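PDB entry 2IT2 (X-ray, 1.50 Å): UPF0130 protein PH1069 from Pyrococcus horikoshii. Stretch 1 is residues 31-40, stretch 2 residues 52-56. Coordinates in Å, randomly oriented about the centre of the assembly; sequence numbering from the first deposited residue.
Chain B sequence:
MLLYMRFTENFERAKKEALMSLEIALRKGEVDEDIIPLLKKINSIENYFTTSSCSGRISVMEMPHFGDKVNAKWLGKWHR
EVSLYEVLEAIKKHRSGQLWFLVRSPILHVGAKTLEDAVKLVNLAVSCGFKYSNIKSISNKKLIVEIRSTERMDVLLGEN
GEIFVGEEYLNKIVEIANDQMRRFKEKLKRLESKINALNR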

# COMPACT_ATOMS: atom_id res chain seq x y z
N VAL B 31 8.15 -19.00 11.02
CA VAL B 31 7.22 -17.91 11.29
C VAL B 31 7.84 -16.85 12.20
O VAL B 31 8.53 -17.18 13.15
CB VAL B 31 5.93 -18.44 11.96
CG1 VAL B 31 4.93 -17.31 12.15
CG2 VAL B 31 5.34 -19.56 11.11
N ASP B 32 7.61 -15.57 11.88
CA ASP B 32 8.14 -14.49 12.71
C ASP B 32 7.53 -14.68 14.10
O ASP B 32 6.33 -14.49 14.29
CB ASP B 32 7.76 -13.13 12.13
CG ASP B 32 8.30 -12.91 10.73
OD1 ASP B 32 9.51 -13.17 10.53
OD2 ASP B 32 7.54 -12.48 9.84
N GLU B 33 8.35 -15.06 15.08
CA GLU B 33 7.87 -15.31 16.43
C GLU B 33 7.02 -14.21 17.05
O GLU B 33 6.14 -14.48 17.86
CB GLU B 33 9.05 -15.60 17.37
CG GLU B 33 10.07 -14.49 17.42
CD GLU B 33 11.25 -14.77 16.52
OE1 GLU B 33 11.03 -15.08 15.33
OE2 GLU B 33 12.40 -14.69 16.99
N ASP B 34 7.30 -12.97 16.68
CA ASP B 34 6.57 -11.82 17.20
C ASP B 34 5.05 -11.95 17.08
O ASP B 34 4.32 -11.58 18.00
CB ASP B 34 7.01 -10.55 16.46
CG ASP B 34 6.49 -9.27 17.11
OD1 ASP B 34 5.26 -9.11 17.26
OD2 ASP B 34 7.33 -8.42 17.48
N ILE B 35 4.59 -12.48 15.95
CA ILE B 35 3.16 -12.62 15.71
C ILE B 35 2.59 -14.02 15.84
O ILE B 35 1.44 -14.25 15.47
CB ILE B 35 2.78 -12.09 14.32
CG1 ILE B 35 3.53 -12.86 13.24
CG2 ILE B 35 3.05 -10.60 14.26
CD1 ILE B 35 3.18 -12.45 11.82
N ILE B 36 3.37 -14.95 16.37
CA ILE B 36 2.84 -16.29 16.53
C ILE B 36 1.58 -16.28 17.40
O ILE B 36 0.59 -16.93 17.07
CB ILE B 36 3.92 -17.23 17.11
CG1 ILE B 36 4.99 -17.46 16.05
CG2 ILE B 36 3.32 -18.56 17.55
CD1 ILE B 36 6.12 -18.36 16.50
N PRO B 37 1.59 -15.54 18.52
CA PRO B 37 0.39 -15.52 19.36
C PRO B 37 -0.84 -15.00 18.61
O PRO B 37 -1.93 -15.54 18.76
CB PRO B 37 0.79 -14.59 20.50
CG PRO B 37 2.26 -14.85 20.63
CD PRO B 37 2.72 -14.87 19.20
N LEU B 38 -0.64 -13.96 17.80
CA LEU B 38 -1.73 -13.37 17.02
C LEU B 38 -2.26 -14.35 15.99
O LEU B 38 -3.47 -14.47 15.81
CB LEU B 38 -1.24 -12.09 16.31
CG LEU B 38 -2.17 -11.42 15.30
CD1 LEU B 38 -3.48 -11.01 15.96
CD2 LEU B 38 -1.45 -10.22 14.71
N LEU B 39 -1.36 -15.07 15.32
CA LEU B 39 -1.81 -16.04 14.32
C LEU B 39 -2.60 -17.15 14.98
O LEU B 39 -3.63 -17.59 14.45
CB LEU B 39 -0.63 -16.65 13.55
CG LEU B 39 0.22 -15.66 12.75
CD1 LEU B 39 1.36 -16.42 12.12
CD2 LEU B 39 -0.61 -14.96 11.70
N LYS B 40 -2.14 -17.63 16.13
CA LYS B 40 -2.88 -18.69 16.80
C LYS B 40 -4.24 -18.19 17.24
O LYS B 40 -5.22 -18.93 17.17
CB LYS B 40 -2.11 -19.23 18.00
CG LYS B 40 -0.83 -19.91 17.60
CD LYS B 40 -0.10 -20.40 18.83
CE LYS B 40 1.20 -21.13 18.47
NZ LYS B 40 1.93 -21.55 19.70
N SER B 52 0.06 -17.19 4.64
CA SER B 52 1.34 -16.48 4.76
C SER B 52 1.26 -15.04 5.29
O SER B 52 0.56 -14.21 4.72
CB SER B 52 2.05 -16.49 3.40
OG SER B 52 1.21 -15.96 2.39
N SER B 53 2.01 -14.74 6.37
CA SER B 53 2.04 -13.40 6.98
C SER B 53 3.44 -13.01 7.51
O SER B 53 4.34 -13.84 7.52
CB SER B 53 1.02 -13.34 8.13
OG SER B 53 -0.28 -13.71 7.70
N CYS B 54 3.61 -11.76 7.93
CA CYS B 54 4.89 -11.25 8.46
C CYS B 54 4.69 -10.09 9.45
O CYS B 54 3.68 -9.39 9.38
CB CYS B 54 5.79 -10.82 7.29
SG CYS B 54 5.06 -9.62 6.16
N SER B 55 5.64 -9.89 10.38
CA SER B 55 5.52 -8.86 11.42
C SER B 55 6.21 -7.51 11.25
O SER B 55 6.38 -6.77 12.22
CB SER B 55 5.96 -9.43 12.78
OG SER B 55 7.35 -9.72 12.78
N GLY B 56 6.62 -7.19 10.02
CA GLY B 56 7.28 -5.92 9.77
C GLY B 56 8.76 -6.12 9.51
O GLY B 56 9.36 -7.04 10.04
O HOH W 1 9.41 -9.84 8.65
O HOH W 2 6.19 -14.92 9.38

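Two short segments of one chain meet here over a small area, 268 Å² counting both sides, joined by one direct hydrogen bond, two bridging waters and packing of Ile-35 and Leu-39 against the serines and backbone of stretch 2. Val-31 leads into the contact but turns sideways and stays clear of it.

Asp-32 is the polar anchor. Its CA-to-CB bond points toward stretch 2, and with chi1 in the m well OD2 reaches the backbone, accepting a hydrogen bond from Ser-55 N (3.3 Å from N to OD2). A carboxylate suits this place because it can accept several hydrogens at once. One water lies 2.9 Å from Asp-32 N and 2.8 Å from Ser-53 O, accepting from the amide and donating to the carbonyl, with a further weak bond to OD2. A second water donates to Gly-56 O and, weakly, to Asp-32 OD2. OD2 also sits close to Cys-54 CA, at 3.2 Å, so the backbone of stretch 2 packs tightly against the acid even though the cysteine side chain points away overall.

Asp-32 O then accepts from Ile-35 N (3.1 Å), closing a tight turn. Within it Glu-33 points away, as befits an exposed charged residue, while Asp-34 touches only marginally, its CB 3.8 Å from Ser-55 OG; its OD2 is hydrogen-bonded elsewhere in the structure.

Ile-35, at the N-cap position, supplies most of the buried apolar surface on this side. Its branched side chain spreads over stretch 2: CG2 lies 3.5 Å from Ser-55 CB, and CD1 3.7 Å from Cys-54 C. The compact side chain of Ser-55 lies against the isoleucine where the backbones come close; Ile-35 CA and Ser-55 CA lie 6.2 Å apart.

The helix then carries Ile-36, Pro-37 and Leu-38 out of reach. One turn after Ile-35, Leu-39 N bonds to Ile-35 O (2.9 Å), and its side chain, apolar as suits a buried position, again faces stretch 2, CD2 lying 4.2 Å from Ser-53 OG. Lys-40, exposed, lies out of reach of stretch 2.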